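Local coordinates for protein class B carbapenemase GOB-18 (Elizabethkingia meningoseptica, PDB 5K0W) that acts as a class B3 metallo-beta-lactamase, probably hydrolysing beta-lactam antibiotics, carbapenems among them, at a site that holds two zinc ions, at residues 71-76 with 104-109; 126-131 with 143-148. All coordinates share one frame; numbering follows the deposited sequence. Where two conformers were deposited one is given.

Contact 1: 71-76 with 104-109; sequences AESFPI and TGALQD
Phe74 turns its ring onto Asp109, and the placement is almost exactly centred: the Asp109 CB carbon lies 3.4 Å from the centroid of the Phe74 ring and 2° off its normal. All six ring carbons are accordingly at nearly equal distance from that methylene, as expected for a CH-pi contact centred over the ring face. The ring reaches this position because CG of Phe74 is anti to its backbone N (chi1 -174°). On the other side, CG of Asp109 is anti to its own carbonyl carbon, so the carboxylate leans away from the ring centre, its plane tilted 49° against the ring. OD2 of Asp109 approaches the base of the aromatic side chain, 3.9 Å from Phe74 CB, while OD1 is paired with Lys146. A charged residue thus offers its aliphatic part to the ring and its oxygen to a cation. Next to this pair, the methyl of Ala106 comes obliquely to the ring, with its CB 3.8 Å from Phe74 CB. Ser73 OG touches the same methyl but has its polar partner in Thr70 O. Ala106, at the N-cap position of its helix, gives its backbone N-H to Thr68 OG1. At Gly105 the absence of a side chain lets the backbones come close, with Ala71 CA and Gly105 CA 4.4 Å apart. Phe110 adds an edge-to-face ring contact to Phe74. Helices 73-83 and 107-114 thereby meet at their N-terminal ends, as the helices of two successive beta-alpha-beta crossovers of the metallo-beta-lactamase fold; the 104-109 segment directly follows the zinc ligands Asp102 and His103 in the chain.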
# COMPACT_ATOMS: atom_id res chain seq x y z
N ALA A 71 -7.40 -10.39 6.37
CA ALA A 71 -8.77 -10.88 6.11
C ALA A 71 -9.78 -10.25 7.05
O ALA A 71 -10.83 -9.79 6.60
CB ALA A 71 -8.82 -12.39 6.23
N GLU A 72 -9.45 -10.18 8.34
CA GLU A 72 -10.30 -9.60 9.38
C GLU A 72 -10.43 -8.05 9.35
O GLU A 72 -11.17 -7.48 10.15
CB GLU A 72 -9.96 -10.17 10.78
CG GLU A 72 -8.53 -9.96 11.24
CD GLU A 72 -7.55 -11.06 10.86
OE1 GLU A 72 -6.97 -11.66 11.79
OE2 GLU A 72 -7.34 -11.30 9.65
N SER A 73 -9.71 -7.38 8.42
CA SER A 73 -9.77 -5.93 8.26
C SER A 73 -10.97 -5.53 7.39
O SER A 73 -11.33 -4.35 7.34
CB SER A 73 -8.48 -5.41 7.63
OG SER A 73 -8.55 -5.58 6.23
N PHE A 74 -11.60 -6.51 6.70
CA PHE A 74 -12.77 -6.32 5.84
C PHE A 74 -13.95 -5.65 6.57
O PHE A 74 -14.39 -4.61 6.07
CB PHE A 74 -13.20 -7.62 5.15
CG PHE A 74 -14.31 -7.48 4.14
CD1 PHE A 74 -14.21 -6.56 3.10
CD2 PHE A 74 -15.43 -8.30 4.19
CE1 PHE A 74 -15.22 -6.46 2.13
CE2 PHE A 74 -16.43 -8.21 3.22
CZ PHE A 74 -16.32 -7.29 2.20
N PRO A 75 -14.47 -6.16 7.73
CA PRO A 75 -15.56 -5.45 8.41
C PRO A 75 -15.15 -4.06 8.89
O PRO A 75 -15.97 -3.14 8.80
CB PRO A 75 -15.90 -6.37 9.58
CG PRO A 75 -14.71 -7.19 9.80
CD PRO A 75 -14.11 -7.39 8.46
N ILE A 76 -13.88 -3.90 9.36
CA ILE A 76 -13.28 -2.64 9.85
C ILE A 76 -13.26 -1.56 8.77
O ILE A 76 -13.73 -0.45 9.02
CB ILE A 76 -11.88 -2.86 10.49
CG1 ILE A 76 -11.96 -3.74 11.75
CG2 ILE A 76 -11.19 -1.50 10.80
CD1 ILE A 76 -10.61 -4.28 12.26
N THR A 104 -3.44 -7.21 1.11
CA THR A 104 -4.27 -7.91 0.12
C THR A 104 -5.36 -8.81 0.72
O THR A 104 -6.14 -9.38 -0.04
CB THR A 104 -3.39 -8.83 -0.77
OG1 THR A 104 -2.83 -9.85 0.05
CG2 THR A 104 -2.27 -8.09 -1.48
N GLY A 105 -5.33 -9.04 2.02
CA GLY A 105 -6.26 -9.96 2.67
C GLY A 105 -7.75 -9.78 2.42
O GLY A 105 -8.49 -10.77 2.36
N ALA A 106 -8.22 -8.52 2.28
CA ALA A 106 -9.64 -8.24 2.04
C ALA A 106 -9.96 -7.91 0.60
O ALA A 106 -11.11 -7.59 0.30
CB ALA A 106 -10.12 -7.13 2.96
N LEU A 107 -8.96 -8.04 -0.31
CA LEU A 107 -9.06 -7.71 -1.73
C LEU A 107 -10.12 -8.48 -2.48
O LEU A 107 -10.83 -7.88 -3.29
CB LEU A 107 -7.72 -7.90 -2.43
CG LEU A 107 -6.93 -6.66 -2.78
CD1 LEU A 107 -5.60 -7.05 -3.38
CD2 LEU A 107 -7.69 -5.79 -3.79
N GLN A 108 -10.21 -9.80 -2.26
CA GLN A 108 -11.21 -10.64 -2.90
C GLN A 108 -12.59 -10.31 -2.35
O GLN A 108 -13.54 -10.19 -3.13
CB GLN A 108 -10.89 -12.14 -2.76
CG GLN A 108 -11.80 -13.04 -3.61
CD GLN A 108 -11.78 -12.74 -5.09
OE1 GLN A 108 -10.93 -12.01 -5.58
NE2 GLN A 108 -12.73 -13.27 -5.83
N ASP A 109 -12.68 -10.13 -1.02
CA ASP A 109 -13.90 -9.78 -0.29
C ASP A 109 -14.48 -8.49 -0.88
O ASP A 109 -15.67 -8.44 -1.17
CB ASP A 109 -13.60 -9.63 1.21
CG ASP A 109 -13.11 -10.90 1.93
OD1 ASP A 109 -13.36 -12.01 1.41
OD2 ASP A 109 -12.53 -10.78 3.04

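Contact 2: 126-131 with 143-148; sequences DVLRTG and VTFKPV
With CG of Phe145 held between its backbone N and carbonyl carbon (chi1 67°), the phenyl ring is laid with one face against Gly131; the chain leaves helical torsions at Thr130, and Gly131 follows with a positive phi of 54°. The Gly131 CA carbon stands 3.8 Å from the centroid of the Phe145 ring, a CH-pi contact over the face. The tip of the ring reaches the helix, Phe145 CZ at 3.5 Å from Val127 O, and its CE2 meets Leu128 CD2 at 3.9 Å. The Leu128 and Val148 side chains extend alongside each other, and Leu128 CD2 meets Val148 CG1 at 3.5 Å. Within the metallo-beta-lactamase fold this docks the C-terminal end of helix 125-129 on the loop leading to edge strand 152-154; the side chain of Val127 is about 6 Å from that of the zinc ligand His100. Val148 N donates to Leu128 O at 2.8 Å with an N-H...O angle of 158°, the donor standing above the carbonyl plane. Gly131 O takes two weak bonds, from Thr144 N and Phe145 N. Inside the helix end, Asp126 O accepts both Thr130 N and Thr130 OG1. Pro147 CB packs beside Arg129 O and Gly131 N.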
# COMPACT_ATOMS: atom_id res chain seq x y z
N ASP A 126 1.39 -12.95 -10.57
CA ASP A 126 1.45 -14.34 -10.13
C ASP A 126 1.23 -14.52 -8.64
O ASP A 126 0.44 -15.38 -8.26
CB ASP A 126 2.70 -15.07 -10.65
CG ASP A 126 2.62 -15.44 -12.14
OD1 ASP A 126 1.49 -15.70 -12.64
OD2 ASP A 126 3.69 -15.46 -12.81
N VAL A 127 1.82 -13.64 -7.80
CA VAL A 127 1.61 -13.67 -6.34
C VAL A 127 0.10 -13.53 -6.00
O VAL A 127 -0.41 -14.23 -5.12
CB VAL A 127 2.50 -12.61 -5.62
CG1 VAL A 127 2.20 -12.55 -4.12
CG2 VAL A 127 3.98 -12.91 -5.85
N LEU A 128 -0.61 -12.66 -6.74
CA LEU A 128 -2.02 -12.41 -6.52
C LEU A 128 -2.94 -13.53 -6.97
O LEU A 128 -3.90 -13.86 -6.27
CB LEU A 128 -2.44 -11.05 -7.08
CG LEU A 128 -1.95 -9.88 -6.22
CD1 LEU A 128 -1.54 -8.73 -7.06
CD2 LEU A 128 -2.99 -9.48 -5.19
N ARG A 129 -2.63 -14.15 -8.11
CA ARG A 129 -3.40 -15.25 -8.69
C ARG A 129 -3.22 -16.54 -7.88
O ARG A 129 -4.13 -17.38 -7.89
CB ARG A 129 -3.02 -15.45 -10.16
CG ARG A 129 -3.37 -14.28 -11.05
CD ARG A 129 -2.94 -14.52 -12.48
NE ARG A 129 -4.01 -15.13 -13.27
CZ ARG A 129 -4.77 -14.48 -14.14
NH1 ARG A 129 -4.59 -13.18 -14.36
NH2 ARG A 129 -5.72 -15.13 -14.80
N THR A 130 -2.06 -16.70 -7.19
CA THR A 130 -1.72 -17.87 -6.38
C THR A 130 -1.92 -17.64 -4.88
O THR A 130 -1.55 -18.50 -4.08
CB THR A 130 -0.29 -18.34 -6.63
OG1 THR A 130 0.64 -17.45 -6.02
CG2 THR A 130 0.02 -18.59 -8.10
N GLY A 131 -2.49 -16.49 -4.51
CA GLY A 131 -2.76 -16.12 -3.13
C GLY A 131 -1.54 -16.19 -2.22
O GLY A 131 -1.66 -16.53 -1.04
N VAL A 143 -0.77 -20.39 1.01
CA VAL A 143 -1.82 -19.43 0.65
C VAL A 143 -2.13 -18.60 1.89
O VAL A 143 -2.78 -19.10 2.81
CB VAL A 143 -3.09 -20.09 0.04
CG1 VAL A 143 -4.16 -19.05 -0.29
CG2 VAL A 143 -2.76 -20.91 -1.20
N THR A 144 -1.62 -17.35 1.92
CA THR A 144 -1.80 -16.41 3.04
C THR A 144 -2.99 -15.48 2.86
O THR A 144 -3.40 -14.80 3.80
CB THR A 144 -0.51 -15.61 3.31
OG1 THR A 144 0.07 -15.20 2.08
CG2 THR A 144 0.49 -16.38 4.14
N PHE A 145 -3.55 -15.43 1.65
CA PHE A 145 -4.69 -14.58 1.34
C PHE A 145 -5.48 -15.16 0.17
O PHE A 145 -4.90 -15.87 -0.66
CB PHE A 145 -4.24 -13.13 1.05
CG PHE A 145 -3.43 -12.94 -0.21
CD1 PHE A 145 -2.04 -13.02 -0.18
CD2 PHE A 145 -4.05 -12.60 -1.41
CE1 PHE A 145 -1.29 -12.80 -1.33
CE2 PHE A 145 -3.30 -12.40 -2.56
CZ PHE A 145 -1.92 -12.49 -2.52
N LYS A 146 -6.79 -14.84 0.11
CA LYS A 146 -7.69 -15.30 -0.96
C LYS A 146 -7.16 -14.81 -2.29
O LYS A 146 -7.09 -13.60 -2.50
CB LYS A 146 -9.11 -14.74 -0.78
CG LYS A 146 -10.01 -15.47 0.21
CD LYS A 146 -11.25 -14.59 0.45
CE LYS A 146 -12.41 -15.29 1.10
NZ LYS A 146 -13.70 -14.67 0.72
N PRO A 147 -6.75 -15.72 -3.21
CA PRO A 147 -6.24 -15.27 -4.51
C PRO A 147 -7.23 -14.37 -5.27
O PRO A 147 -8.43 -14.54 -5.14
CB PRO A 147 -5.96 -16.58 -5.25
CG PRO A 147 -6.75 -17.60 -4.55
CD PRO A 147 -6.74 -17.19 -3.13
N VAL A 148 -6.69 -13.39 -6.02
CA VAL A 148 -7.46 -12.43 -6.81
C VAL A 148 -6.87 -12.29 -8.24
O VAL A 148 -5.65 -12.43 -8.41
CB VAL A 148 -7.68 -11.06 -6.06
CG1 VAL A 148 -6.36 -10.35 -5.79
CG2 VAL A 148 -8.64 -10.14 -6.79

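Contact 2 is the more buried and the larger, with 406 Å² against 264 Å² in contact 1, which is only partly buried. Contact 1 joins the starts of two helices through side-chain packing and a close backbone approach, without hydrogen bonds between the segments; contact 2 joins a helix end to a loop and adds one good and two weak backbone hydrogen bonds. In both, a phenylalanine face receives a CH group. They follow one another along the chain and share a border: Asp109 OD1 and Lys146 NZ form a salt bridge at 2.8 Å, Thr104 packs on Phe145, and Gln108 on Val148. The 104-109 segment therefore lies between the 71-76 helix start and the 143-148 loop.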